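Side-chain contacts in hypothetical protein (PDB 2HIY), which is of unknown function, belongs to the DUF1697 family, and appears to be built from two ferredoxin-like halves: residues 12-17 and 22-27; 28-33 and 64-69; 48-53 and 57-62; 83-88 and 175-180; 119-124 and 129-134. One frame throughout, in Å; residues are numbered along the deposited sequence. Where two conformers were deposited one is given.

Contact 1 of 5, residues 12-17 and 22-27; sequences RGINVG and VVMAEL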
# COMPACT_ATOMS: atom_id res chain seq x y z
N ARG D 12 3.85 -13.86 -17.28
CA ARG D 12 4.18 -12.92 -16.22
C ARG D 12 3.28 -11.70 -16.30
O ARG D 12 2.71 -11.39 -17.36
CB ARG D 12 5.64 -12.45 -16.38
CG ARG D 12 5.86 -11.65 -17.66
CD ARG D 12 6.82 -10.45 -17.57
NE ARG D 12 7.01 -9.89 -16.24
CZ ARG D 12 6.53 -8.71 -15.82
NH1 ARG D 12 6.81 -8.32 -14.58
NH2 ARG D 12 5.80 -7.94 -16.60
N GLY D 13 3.18 -11.01 -15.18
CA GLY D 13 2.61 -9.69 -15.13
C GLY D 13 1.10 -9.59 -15.09
O GLY D 13 0.57 -8.48 -15.19
N ILE D 14 0.40 -10.71 -14.93
CA ILE D 14 -1.07 -10.65 -14.96
C ILE D 14 -1.71 -10.58 -13.58
O ILE D 14 -1.11 -10.99 -12.58
CB ILE D 14 -1.69 -11.80 -15.81
CG1 ILE D 14 -1.56 -13.18 -15.16
CG2 ILE D 14 -1.13 -11.78 -17.22
CD1 ILE D 14 -2.52 -14.21 -15.77
N ASN D 15 -2.93 -10.05 -13.55
CA ASN D 15 -3.74 -10.01 -12.33
C ASN D 15 -3.02 -9.38 -11.14
O ASN D 15 -3.08 -9.89 -10.02
CB ASN D 15 -4.25 -11.41 -11.98
CG ASN D 15 -5.24 -11.92 -13.00
OD1 ASN D 15 -6.04 -11.15 -13.53
ND2 ASN D 15 -5.15 -13.21 -13.33
N VAL D 16 -2.32 -8.28 -11.42
CA VAL D 16 -1.63 -7.51 -10.38
C VAL D 16 -1.90 -6.02 -10.60
O VAL D 16 -2.25 -5.59 -11.71
CB VAL D 16 -0.11 -7.77 -10.38
CG1 VAL D 16 0.20 -9.19 -9.93
CG2 VAL D 16 0.50 -7.50 -11.75
N GLY D 17 -1.74 -5.23 -9.54
CA GLY D 17 -1.82 -3.76 -9.62
C GLY D 17 -3.09 -3.21 -10.25
O GLY D 17 -3.05 -2.18 -10.93
N VAL D 22 -6.98 -11.23 -16.15
CA VAL D 22 -7.30 -12.44 -16.88
C VAL D 22 -8.15 -13.30 -15.95
O VAL D 22 -7.70 -13.63 -14.84
CB VAL D 22 -6.04 -13.21 -17.29
CG1 VAL D 22 -6.41 -14.48 -18.08
CG2 VAL D 22 -5.10 -12.31 -18.10
N VAL D 23 -9.35 -13.65 -16.40
CA VAL D 23 -10.22 -14.52 -15.62
C VAL D 23 -9.93 -15.95 -16.06
O VAL D 23 -10.09 -16.28 -17.24
CB VAL D 23 -11.69 -14.14 -15.82
CG1 VAL D 23 -12.61 -15.10 -15.06
CG2 VAL D 23 -11.93 -12.71 -15.34
N MSE D 24 -9.52 -16.79 -15.12
CA MSE D 24 -9.04 -18.14 -15.45
C MSE D 24 -10.09 -18.96 -16.16
O MSE D 24 -9.80 -19.59 -17.16
CB MSE D 24 -8.53 -18.89 -14.21
CG MSE D 24 -7.19 -18.38 -13.70
SE MSE D 24 -5.73 -18.37 -15.02
CE MSE D 24 -5.49 -16.45 -15.08
N ALA D 25 -11.34 -18.94 -15.70
CA ALA D 25 -12.35 -19.71 -16.39
C ALA D 25 -12.54 -19.25 -17.84
O ALA D 25 -12.84 -20.06 -18.73
CB ALA D 25 -13.68 -19.65 -15.64
N GLU D 26 -12.44 -17.94 -18.08
CA GLU D 26 -12.56 -17.41 -19.44
C GLU D 26 -11.39 -17.86 -20.29
O GLU D 26 -11.58 -18.32 -21.42
CB GLU D 26 -12.66 -15.88 -19.44
CG GLU D 26 -13.97 -15.41 -18.83
CD GLU D 26 -14.08 -13.91 -18.65
OE1 GLU D 26 -13.17 -13.15 -19.06
OE2 GLU D 26 -15.11 -13.49 -18.07
N LEU D 27 -10.18 -17.71 -19.77
CA LEU D 27 -9.00 -18.15 -20.51
C LEU D 27 -9.08 -19.66 -20.83
O LEU D 27 -8.74 -20.07 -21.95
CB LEU D 27 -7.73 -17.85 -19.70
CG LEU D 27 -6.43 -18.17 -20.43
CD1 LEU D 27 -6.30 -17.40 -21.74
CD2 LEU D 27 -5.22 -17.91 -19.54
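Asn15 and Val22 meet as a side-chain amide against a backbone, a small example of a primary amide pairing with both the N-H and the C=O of one residue. Asn15 OD1 accepts from Val22 N at 2.8 Å in a nearly straight bond (171° at the hydrogen), although the donor lies tilted from the carbonyl plane. The amide nitrogen completes the pair: Asn15 ND2 donates to Val22 O at 3.0 Å, in the carbonyl plane and on a lone pair, with a more bent angle of 146°. ND2 is also hydrogen-bonded to Asn44 O, so three bonds fix the rotation of the amide. Ile14, the residue before, supplies the apolar half, its CD1 lying 4.0 Å from Val22 CB. The same methyl meets the end of Met24, a selenomethionine whose chain bends twice to bring CE within 3.8 Å of Ile14 CD1, tip to tip. Met24 CE also lies 3.7 Å from Asn15 ND2, while Met24 packs against Glu61 of a second subunit. The loop following strand 5-10 is thus held to the entrance of helix 24-34 by paired polar bonds bordered by hydrocarbon, satisfying both backbone polar groups of a buried valine.

Contact 2 of 5, residues 28-33 and 64-69; sequences RQELTN and ETFFAV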
# COMPACT_ATOMS: atom_id res chain seq x y z
N ARG D 28 -9.46 -20.50 -19.87
CA ARG D 28 -9.58 -21.93 -20.14
C ARG D 28 -10.55 -22.19 -21.29
O ARG D 28 -10.25 -22.99 -22.17
CB ARG D 28 -9.97 -22.73 -18.88
CG ARG D 28 -8.94 -22.60 -17.77
CD ARG D 28 -9.19 -23.68 -16.68
NE ARG D 28 -10.53 -23.57 -16.11
CZ ARG D 28 -10.85 -22.89 -15.00
NH1 ARG D 28 -9.92 -22.25 -14.30
NH2 ARG D 28 -12.11 -22.86 -14.61
N GLN D 29 -11.70 -21.51 -21.28
CA GLN D 29 -12.68 -21.68 -22.36
C GLN D 29 -12.12 -21.20 -23.70
O GLN D 29 -12.29 -21.86 -24.74
CB GLN D 29 -14.00 -20.96 -22.03
CG GLN D 29 -15.00 -20.86 -23.21
CD GLN D 29 -15.69 -22.17 -23.49
OE1 GLN D 29 -16.71 -22.49 -22.86
NE2 GLN D 29 -15.16 -22.94 -24.44
N GLU D 30 -11.49 -20.03 -23.68
CA GLU D 30 -10.91 -19.47 -24.91
C GLU D 30 -9.81 -20.36 -25.51
O GLU D 30 -9.77 -20.58 -26.72
CB GLU D 30 -10.36 -18.09 -24.60
CG GLU D 30 -11.47 -17.08 -24.33
CD GLU D 30 -11.07 -15.92 -23.45
OE1 GLU D 30 -9.88 -15.78 -23.05
OE2 GLU D 30 -12.00 -15.14 -23.13
N LEU D 31 -8.94 -20.90 -24.65
CA LEU D 31 -7.89 -21.80 -25.16
C LEU D 31 -8.47 -23.12 -25.65
O LEU D 31 -7.95 -23.74 -26.57
CB LEU D 31 -6.82 -22.06 -24.09
CG LEU D 31 -6.02 -20.81 -23.73
CD1 LEU D 31 -5.04 -21.15 -22.59
CD2 LEU D 31 -5.27 -20.24 -24.94
N THR D 32 -9.57 -23.57 -25.06
CA THR D 32 -10.27 -24.76 -25.53
C THR D 32 -10.83 -24.47 -26.92
O THR D 32 -10.69 -25.29 -27.85
CB THR D 32 -11.39 -25.19 -24.53
OG1 THR D 32 -10.80 -25.47 -23.26
CG2 THR D 32 -12.10 -26.46 -24.99
N ASN D 33 -11.44 -23.30 -27.10
CA ASN D 33 -11.93 -22.91 -28.43
C ASN D 33 -10.80 -22.79 -29.44
O ASN D 33 -11.01 -23.07 -30.63
CB ASN D 33 -12.67 -21.58 -28.32
CG ASN D 33 -14.01 -21.73 -27.62
OD1 ASN D 33 -14.52 -22.84 -27.45
ND2 ASN D 33 -14.59 -20.59 -27.22
N GLU D 64 0.89 -16.74 -29.63
CA GLU D 64 1.27 -15.34 -29.88
C GLU D 64 0.14 -14.57 -30.53
O GLU D 64 -0.19 -13.45 -30.10
CB GLU D 64 2.53 -15.28 -30.74
CG GLU D 64 3.77 -15.63 -29.97
CD GLU D 64 5.01 -15.81 -30.83
OE1 GLU D 64 4.88 -15.95 -32.07
OE2 GLU D 64 6.11 -15.85 -30.23
N THR D 65 -0.49 -15.15 -31.54
CA THR D 65 -1.61 -14.49 -32.20
C THR D 65 -2.79 -14.34 -31.25
O THR D 65 -3.45 -13.30 -31.19
CB THR D 65 -2.01 -15.28 -33.46
OG1 THR D 65 -0.88 -15.28 -34.35
CG2 THR D 65 -3.24 -14.66 -34.15
N PHE D 66 -3.04 -15.38 -30.46
CA PHE D 66 -4.14 -15.33 -29.48
C PHE D 66 -3.97 -14.20 -28.46
O PHE D 66 -4.88 -13.41 -28.23
CB PHE D 66 -4.27 -16.68 -28.76
CG PHE D 66 -5.23 -16.64 -27.63
CD1 PHE D 66 -6.59 -16.72 -27.89
CD2 PHE D 66 -4.79 -16.51 -26.33
CE1 PHE D 66 -7.51 -16.66 -26.83
CE2 PHE D 66 -5.71 -16.46 -25.29
CZ PHE D 66 -7.07 -16.53 -25.54
N PHE D 67 -2.79 -14.12 -27.84
CA PHE D 67 -2.58 -13.07 -26.85
C PHE D 67 -2.62 -11.68 -27.47
O PHE D 67 -3.15 -10.75 -26.86
CB PHE D 67 -1.27 -13.27 -26.11
CG PHE D 67 -1.27 -14.49 -25.20
CD1 PHE D 67 -2.29 -14.70 -24.29
CD2 PHE D 67 -0.22 -15.39 -25.25
CE1 PHE D 67 -2.27 -15.81 -23.43
CE2 PHE D 67 -0.20 -16.50 -24.40
CZ PHE D 67 -1.22 -16.70 -23.51
N ALA D 68 -2.04 -11.53 -28.66
CA ALA D 68 -2.01 -10.20 -29.30
C ALA D 68 -3.42 -9.65 -29.47
O ALA D 68 -3.61 -8.44 -29.38
CB ALA D 68 -1.26 -10.23 -30.62
N VAL D 69 -4.40 -10.52 -29.69
CA VAL D 69 -5.78 -10.09 -29.91
C VAL D 69 -6.52 -9.97 -28.59
O VAL D 69 -7.23 -8.98 -28.36
CB VAL D 69 -6.54 -11.06 -30.82
CG1 VAL D 69 -8.03 -10.67 -30.91
CG2 VAL D 69 -5.91 -11.09 -32.19
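Phe66 meets Leu31 with a ring face and Glu30 with the CZ end of its ring, joining helix 56-70 to helix 24-34. Leu31 CD2 sits over that face, 4.1 Å from the Phe66 ring centroid and 22° off the ring normal, a CH-pi contact displaced toward the rim on the CE2 side. At the ring's far end, Glu30 CB approaches Phe66 CZ at 3.8 Å in an oblique position, while Glu30 OE1 lies in the ring plane at the edge, also 3.8 Å from Phe66 CZ. With CG of Phe66 anti to its backbone N, chi1 of 172° carries the ring toward helix 24-34. In the next shell His70 stacks on Phe66, Leu27 and Leu34 pack against it, and Tyr71 OH is hydrogen-bonded to Glu30 OE1, steadying the carboxylate. These are the two helices on one face of a ferredoxin-like sheet. Electrostatically, the oxygen at the ring edge faces the slightly positive C-H rim rather than the pi cloud, a placement probably mildly favourable for a carboxylate beside an aromatic.

Contact 3 of 5, residues 48-53 and 57-62; sequences IFFTSI and AQLVEK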
# COMPACT_ATOMS: atom_id res chain seq x y z
N ILE D 48 -0.96 -22.21 -16.83
CA ILE D 48 -1.93 -22.95 -17.63
C ILE D 48 -1.32 -24.25 -18.10
O ILE D 48 -0.13 -24.30 -18.43
CB ILE D 48 -2.37 -22.10 -18.88
CG1 ILE D 48 -3.24 -20.94 -18.41
CG2 ILE D 48 -3.15 -22.95 -19.90
CD1 ILE D 48 -4.73 -21.33 -18.19
N PHE D 49 -2.13 -25.31 -18.14
CA PHE D 49 -1.69 -26.59 -18.60
C PHE D 49 -2.66 -27.08 -19.64
O PHE D 49 -3.88 -26.90 -19.50
CB PHE D 49 -1.59 -27.58 -17.42
CG PHE D 49 -0.76 -27.04 -16.31
CD1 PHE D 49 0.63 -27.25 -16.28
CD2 PHE D 49 -1.33 -26.17 -15.39
CE1 PHE D 49 1.42 -26.66 -15.28
CE2 PHE D 49 -0.56 -25.56 -14.39
CZ PHE D 49 0.84 -25.81 -14.35
N PHE D 50 -2.12 -27.68 -20.69
CA PHE D 50 -2.98 -28.19 -21.76
C PHE D 50 -2.29 -29.33 -22.47
O PHE D 50 -1.07 -29.51 -22.33
CB PHE D 50 -3.37 -27.07 -22.74
CG PHE D 50 -2.22 -26.55 -23.55
CD1 PHE D 50 -1.86 -27.13 -24.77
CD2 PHE D 50 -1.50 -25.43 -23.11
CE1 PHE D 50 -0.78 -26.65 -25.53
CE2 PHE D 50 -0.44 -24.95 -23.86
CZ PHE D 50 -0.08 -25.54 -25.09
N THR D 51 -3.05 -30.06 -23.27
CA THR D 51 -2.51 -31.14 -24.05
C THR D 51 -2.71 -30.83 -25.51
O THR D 51 -3.73 -30.27 -25.91
CB THR D 51 -3.21 -32.46 -23.67
OG1 THR D 51 -3.00 -32.67 -22.27
CG2 THR D 51 -2.65 -33.66 -24.45
N SER D 52 -1.72 -31.17 -26.32
CA SER D 52 -1.80 -30.99 -27.75
C SER D 52 -0.83 -31.87 -28.50
O SER D 52 0.29 -32.10 -28.03
CB SER D 52 -1.55 -29.52 -28.14
OG SER D 52 -1.70 -29.31 -29.53
N ILE D 53 -1.23 -32.29 -29.69
CA ILE D 53 -0.35 -33.02 -30.59
C ILE D 53 0.19 -32.09 -31.68
O ILE D 53 0.99 -32.51 -32.51
CB ILE D 53 -1.12 -34.24 -31.18
CG1 ILE D 53 -0.17 -35.29 -31.77
CG2 ILE D 53 -2.15 -33.80 -32.19
CD1 ILE D 53 -0.85 -36.64 -31.99
N ALA D 57 6.12 -25.31 -32.73
CA ALA D 57 6.19 -24.08 -33.52
C ALA D 57 4.82 -23.51 -33.84
O ALA D 57 4.62 -22.30 -33.74
CB ALA D 57 6.99 -24.32 -34.79
N GLN D 58 3.89 -24.39 -34.18
CA GLN D 58 2.53 -23.93 -34.44
C GLN D 58 1.81 -23.52 -33.17
O GLN D 58 1.04 -22.56 -33.19
CB GLN D 58 1.72 -24.97 -35.23
CG GLN D 58 2.15 -24.98 -36.71
CD GLN D 58 1.45 -26.00 -37.60
OE1 GLN D 58 0.68 -26.85 -37.14
NE2 GLN D 58 1.73 -25.92 -38.89
N LEU D 59 2.08 -24.21 -32.05
CA LEU D 59 1.50 -23.80 -30.77
C LEU D 59 1.96 -22.40 -30.38
O LEU D 59 1.17 -21.58 -29.93
CB LEU D 59 1.83 -24.80 -29.65
CG LEU D 59 1.10 -26.14 -29.76
CD1 LEU D 59 1.71 -27.09 -28.77
CD2 LEU D 59 -0.38 -25.99 -29.48
N VAL D 60 3.25 -22.15 -30.52
CA VAL D 60 3.80 -20.82 -30.19
C VAL D 60 3.18 -19.74 -31.08
O VAL D 60 2.79 -18.67 -30.60
CB VAL D 60 5.34 -20.84 -30.29
CG1 VAL D 60 5.92 -19.41 -30.15
CG2 VAL D 60 5.92 -21.75 -29.22
N GLU D 61 3.06 -20.00 -32.39
CA GLU D 61 2.48 -19.00 -33.28
C GLU D 61 1.00 -18.75 -32.92
O GLU D 61 0.55 -17.61 -32.88
CB GLU D 61 2.62 -19.45 -34.74
CG GLU D 61 2.13 -18.47 -35.80
CD GLU D 61 2.17 -19.11 -37.19
OE1 GLU D 61 2.94 -20.08 -37.41
OE2 GLU D 61 1.41 -18.65 -38.07
N LYS D 62 0.27 -19.82 -32.64
CA LYS D 62 -1.13 -19.67 -32.31
C LYS D 62 -1.31 -18.89 -31.02
O LYS D 62 -2.21 -18.06 -30.90
CB LYS D 62 -1.82 -21.02 -32.16
CG LYS D 62 -2.19 -21.65 -33.49
CD LYS D 62 -2.76 -23.05 -33.30
CE LYS D 62 -4.10 -23.00 -32.57
NZ LYS D 62 -4.91 -24.25 -32.74
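Ser52 OG accepts a hydrogen bond from the backbone N of Asp54, forming an ST turn just where strand 47-52 gives out, and the same oxygen touches Leu59 CD2 at 3.6 Å. The hydroxyl is placed by a chi1 of -177°, opposite the serine's own backbone N. Ser52 CB adds to the same patch, 4.0 Å from Leu59 CD2, so the serine offers its whole short side chain to one leucine. Two residues earlier on the strand, Phe50 and Leu59 reach toward each other from opposite directions, with Phe50 CE1 at 4.0 Å from Leu59 CD2 and 4.1 Å from Leu59 CD1. The leucine therefore meets ring and serine with both methyls. In the βαββαβ order of a ferredoxin-like half, this is the third strand followed at once by the second helix, with Leu59 packing on the sheet the chain has just left. Beyond it, Tyr7 on the adjacent strand touches Leu59 and meets the Phe50 ring with planes about 25° apart. Leu36 touches both Phe50 and Leu59, and Val39 packs on Phe50 from strand 39-41.

Contact 4 of 5, residues 83-88 and 175-180; sequences EDFEAE and DKIGQM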
# COMPACT_ATOMS: atom_id res chain seq x y z
N GLU D 83 8.03 -33.61 -20.75
CA GLU D 83 9.36 -34.17 -21.04
C GLU D 83 10.46 -33.18 -20.64
O GLU D 83 11.45 -33.55 -20.00
CB GLU D 83 9.48 -34.54 -22.52
CG GLU D 83 10.84 -35.09 -22.93
CD GLU D 83 10.86 -35.72 -24.31
OE1 GLU D 83 9.81 -35.73 -25.00
OE2 GLU D 83 11.92 -36.25 -24.71
N ASP D 84 10.27 -31.91 -21.04
CA ASP D 84 11.25 -30.86 -20.74
C ASP D 84 11.45 -30.74 -19.24
O ASP D 84 12.57 -30.62 -18.75
CB ASP D 84 10.75 -29.48 -21.21
CG ASP D 84 10.72 -29.28 -22.72
OD1 ASP D 84 11.44 -29.99 -23.48
OD2 ASP D 84 9.97 -28.35 -23.16
N PHE D 85 10.34 -30.75 -18.50
CA PHE D 85 10.37 -30.56 -17.07
C PHE D 85 11.03 -31.74 -16.38
O PHE D 85 11.84 -31.56 -15.44
CB PHE D 85 8.96 -30.30 -16.51
CG PHE D 85 8.99 -29.59 -15.19
CD1 PHE D 85 9.13 -28.21 -15.15
CD2 PHE D 85 8.94 -30.29 -14.00
CE1 PHE D 85 9.18 -27.53 -13.93
CE2 PHE D 85 9.01 -29.60 -12.76
CZ PHE D 85 9.11 -28.23 -12.75
N GLU D 86 10.72 -32.95 -16.83
CA GLU D 86 11.32 -34.13 -16.24
C GLU D 86 12.83 -34.14 -16.47
O GLU D 86 13.60 -34.57 -15.59
CB GLU D 86 10.67 -35.39 -16.79
CG GLU D 86 9.25 -35.57 -16.30
CD GLU D 86 8.59 -36.86 -16.77
OE1 GLU D 86 8.90 -37.35 -17.88
OE2 GLU D 86 7.74 -37.36 -16.00
N ALA D 87 13.26 -33.68 -17.63
CA ALA D 87 14.70 -33.56 -17.91
C ALA D 87 15.34 -32.56 -16.92
O ALA D 87 16.46 -32.81 -16.41
CB ALA D 87 14.94 -33.14 -19.34
N GLU D 88 14.66 -31.44 -16.64
CA GLU D 88 15.18 -30.47 -15.67
C GLU D 88 15.29 -31.06 -14.26
O GLU D 88 16.23 -30.74 -13.52
CB GLU D 88 14.33 -29.20 -15.66
CG GLU D 88 15.01 -28.00 -14.95
CD GLU D 88 16.04 -27.30 -15.83
OE1 GLU D 88 15.75 -26.16 -16.29
OE2 GLU D 88 17.12 -27.86 -16.11
N ASP D 175 7.60 -26.68 -8.16
CA ASP D 175 7.17 -28.04 -7.87
C ASP D 175 5.75 -28.29 -8.37
O ASP D 175 5.48 -29.30 -9.04
CB ASP D 175 7.26 -28.34 -6.37
CG ASP D 175 8.69 -28.49 -5.90
OD1 ASP D 175 9.57 -28.75 -6.75
OD2 ASP D 175 8.93 -28.37 -4.69
N LYS D 176 4.85 -27.37 -8.04
CA LYS D 176 3.43 -27.53 -8.44
C LYS D 176 3.29 -27.64 -9.96
O LYS D 176 2.48 -28.43 -10.45
CB LYS D 176 2.59 -26.38 -7.89
CG LYS D 176 1.10 -26.49 -8.27
CD LYS D 176 0.47 -27.73 -7.67
CE LYS D 176 -1.01 -27.83 -8.02
NZ LYS D 176 -1.61 -29.10 -7.55
N ILE D 177 4.04 -26.83 -10.71
CA ILE D 177 4.07 -26.95 -12.17
C ILE D 177 4.42 -28.37 -12.59
O ILE D 177 3.76 -28.95 -13.44
CB ILE D 177 5.02 -25.88 -12.81
CG1 ILE D 177 4.38 -24.50 -12.69
CG2 ILE D 177 5.37 -26.21 -14.28
CD1 ILE D 177 5.36 -23.32 -12.75
N GLY D 178 5.43 -28.97 -11.98
CA GLY D 178 5.78 -30.33 -12.33
C GLY D 178 4.65 -31.30 -11.99
O GLY D 178 4.37 -32.21 -12.75
N GLN D 179 3.98 -31.08 -10.86
CA GLN D 179 2.89 -31.97 -10.44
C GLN D 179 1.72 -31.84 -11.41
O GLN D 179 1.08 -32.83 -11.79
CB GLN D 179 2.47 -31.62 -9.02
CG GLN D 179 3.49 -32.09 -7.98
CD GLN D 179 3.34 -31.41 -6.62
OE1 GLN D 179 2.31 -30.79 -6.32
NE2 GLN D 179 4.36 -31.55 -5.78
N MSE D 180 1.43 -30.61 -11.83
CA MSE D 180 0.30 -30.38 -12.75
C MSE D 180 0.58 -30.95 -14.13
O MSE D 180 -0.36 -31.35 -14.83
CB MSE D 180 -0.04 -28.89 -12.85
CG MSE D 180 -0.64 -28.27 -11.59
SE MSE D 180 -2.47 -28.81 -11.29
CE MSE D 180 -3.28 -27.64 -12.63
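Phe85 brings the far end of its ring obliquely against the backbone of Gly178 and the side chain of Ile177, an instance of close helix-to-helix packing over a glycine. Helix 82-89 follows the last strand of the first ferredoxin-like half, and helix 171-182 follows the last strand of the second. The CA atoms of Phe85 and Gly178 come within 6.6 Å of each other, an approach that the bare glycine permits. Chi1 of -158° swings the ring away from its own backbone N and across to the other helix. Ile177 crosses Phe85 at about a right angle and touches it with one branch, CG2 standing 4.0 Å from Phe85 CE1. Its longer branch leads away from the ring, and the side chain also packs on Phe49, Ala8 and Leu10 of the first half and Phe107 of the second, which places the contact where the halves meet. Phe174 meets the Phe85 ring with the planes about 45° apart, and Glu86 OE2 forms a salt bridge with Lys182 NZ nearby. The tightest point is Phe85 CE2 against Gly178 CA, at 3.3 Å.

Contact 5 of 5, residues 119-124 and 129-134; sequences ATVESL and EVLYFG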
# COMPACT_ATOMS: atom_id res chain seq x y z
N ALA D 119 24.95 -13.92 -20.20
CA ALA D 119 26.04 -12.94 -20.10
C ALA D 119 25.69 -11.83 -19.13
O ALA D 119 26.50 -11.42 -18.30
CB ALA D 119 26.36 -12.35 -21.50
N THR D 120 24.45 -11.36 -19.19
CA THR D 120 24.01 -10.31 -18.27
C THR D 120 24.04 -10.80 -16.82
O THR D 120 24.59 -10.12 -15.96
CB THR D 120 22.61 -9.86 -18.66
OG1 THR D 120 22.69 -9.27 -19.96
CG2 THR D 120 22.07 -8.81 -17.66
N VAL D 121 23.48 -11.99 -16.57
CA VAL D 121 23.48 -12.49 -15.20
C VAL D 121 24.91 -12.70 -14.69
O VAL D 121 25.21 -12.35 -13.56
CB VAL D 121 22.64 -13.76 -15.08
CG1 VAL D 121 22.80 -14.36 -13.71
CG2 VAL D 121 21.17 -13.44 -15.32
N GLU D 122 25.77 -13.21 -15.55
CA GLU D 122 27.15 -13.47 -15.13
C GLU D 122 27.87 -12.18 -14.82
O GLU D 122 28.89 -12.23 -14.09
CB GLU D 122 27.92 -14.19 -16.25
CG GLU D 122 27.63 -15.68 -16.30
CD GLU D 122 28.30 -16.38 -17.50
OE1 GLU D 122 28.67 -15.70 -18.50
OE2 GLU D 122 28.39 -17.61 -17.46
N SER D 123 27.44 -11.05 -15.37
CA SER D 123 28.06 -9.74 -15.10
C SER D 123 27.73 -9.19 -13.72
O SER D 123 28.36 -8.24 -13.25
CB SER D 123 27.66 -8.69 -16.16
OG SER D 123 26.34 -8.17 -15.94
N LEU D 124 26.72 -9.76 -13.06
CA LEU D 124 26.30 -9.25 -11.77
C LEU D 124 27.20 -9.78 -10.65
O LEU D 124 27.57 -10.96 -10.65
CB LEU D 124 24.86 -9.67 -11.50
CG LEU D 124 23.81 -9.32 -12.56
CD1 LEU D 124 22.45 -9.87 -12.12
CD2 LEU D 124 23.73 -7.80 -12.76
N GLU D 129 24.01 -15.56 -2.12
CA GLU D 129 23.11 -16.20 -3.06
C GLU D 129 23.90 -17.13 -3.93
O GLU D 129 25.13 -17.06 -3.99
CB GLU D 129 22.40 -15.13 -3.92
CG GLU D 129 23.34 -14.40 -4.88
CD GLU D 129 22.84 -13.03 -5.23
OE1 GLU D 129 21.73 -12.92 -5.80
OE2 GLU D 129 23.54 -12.05 -4.91
N VAL D 130 23.15 -17.95 -4.67
CA VAL D 130 23.72 -18.97 -5.53
C VAL D 130 22.78 -19.16 -6.71
O VAL D 130 21.55 -19.18 -6.54
CB VAL D 130 23.93 -20.29 -4.75
CG1 VAL D 130 22.59 -20.82 -4.23
CG2 VAL D 130 24.65 -21.32 -5.63
N LEU D 131 23.32 -19.29 -7.91
CA LEU D 131 22.45 -19.53 -9.05
C LEU D 131 23.05 -20.57 -9.96
O LEU D 131 24.28 -20.74 -9.99
CB LEU D 131 22.08 -18.22 -9.80
CG LEU D 131 23.25 -17.47 -10.47
CD1 LEU D 131 23.46 -17.93 -11.93
CD2 LEU D 131 22.94 -15.99 -10.52
N TYR D 132 22.20 -21.22 -10.75
CA TYR D 132 22.65 -22.25 -11.66
C TYR D 132 21.83 -22.13 -12.94
O TYR D 132 20.61 -22.06 -12.87
CB TYR D 132 22.50 -23.64 -11.03
CG TYR D 132 23.01 -24.75 -11.91
CD1 TYR D 132 24.35 -25.13 -11.84
CD2 TYR D 132 22.19 -25.41 -12.82
CE1 TYR D 132 24.85 -26.14 -12.63
CE2 TYR D 132 22.69 -26.41 -13.65
CZ TYR D 132 24.02 -26.75 -13.54
OH TYR D 132 24.54 -27.76 -14.33
N PHE D 133 22.47 -22.15 -14.10
CA PHE D 133 21.77 -22.04 -15.37
C PHE D 133 21.29 -23.41 -15.80
O PHE D 133 22.12 -24.25 -16.19
CB PHE D 133 22.73 -21.46 -16.43
CG PHE D 133 23.12 -20.04 -16.16
CD1 PHE D 133 22.23 -18.99 -16.38
CD2 PHE D 133 24.38 -19.75 -15.67
CE1 PHE D 133 22.61 -17.69 -16.09
CE2 PHE D 133 24.76 -18.43 -15.40
CZ PHE D 133 23.84 -17.40 -15.61
N GLY D 134 19.98 -23.66 -15.70
CA GLY D 134 19.40 -24.93 -16.13
C GLY D 134 18.99 -24.87 -17.59
O GLY D 134 19.30 -23.92 -18.31
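Val121 packs against both Leu131 and Phe133, bringing helix 114-122 onto strand 129-133, the first helix and second strand of the second ferredoxin-like half. This is the close side of the contact. Val121 CG1 touches Leu131 CD2 at 3.6 Å and Phe133 CZ at 3.7 Å, so a single methyl serves both partners. A chi1 of 173° turns this branch toward the strand. Val121 CB, meanwhile, lies in the plane of the Phe133 ring at its edge, 3.9 Å from Phe133 CZ. The valine and its two partners point past one another. Leu131 and Phe133 are two apart on the strand and are in contact with each other: Leu131 CD1 rests 3.6 Å above the plane of the Phe133 ring, offset toward its rim. On the adjoining strand, Ile138 touches both Val121 and Phe133, and Phe162 packs on Val121 from a loop. The solvent side is looser. Exposed Glu122 crosses Phe133 obliquely with an extended chain, its carboxylate plane 85° from the ring plane, and contributes only aliphatic carbon. Here the nearest approach widens, with Glu122 CG 4.1 Å from Phe133 CE2.

Overall arrangement
Followed from the N terminus, the chain illustrates two short closures each nested in a longer one, after a first that stands in series. Contact 1 closes a short loop leading into helix 24-34, and contact 2 then opens farther along that helix. Contact 3 closes the short loop from strand 47-52 to helix 56-70 and is nested within contact 2; Leu31 and Ile48 touch between them, while Leu27 and Ile48 link contact 1 to contact 3. All three belong to the first half. Contact 4 spans from helix 82-89 to helix 171-182, enclosing contact 5 of the second half. Met180 meets Phe49, so contact 4 touches contact 3, and Glu88 meets Gly134, joining contact 4 to contact 5.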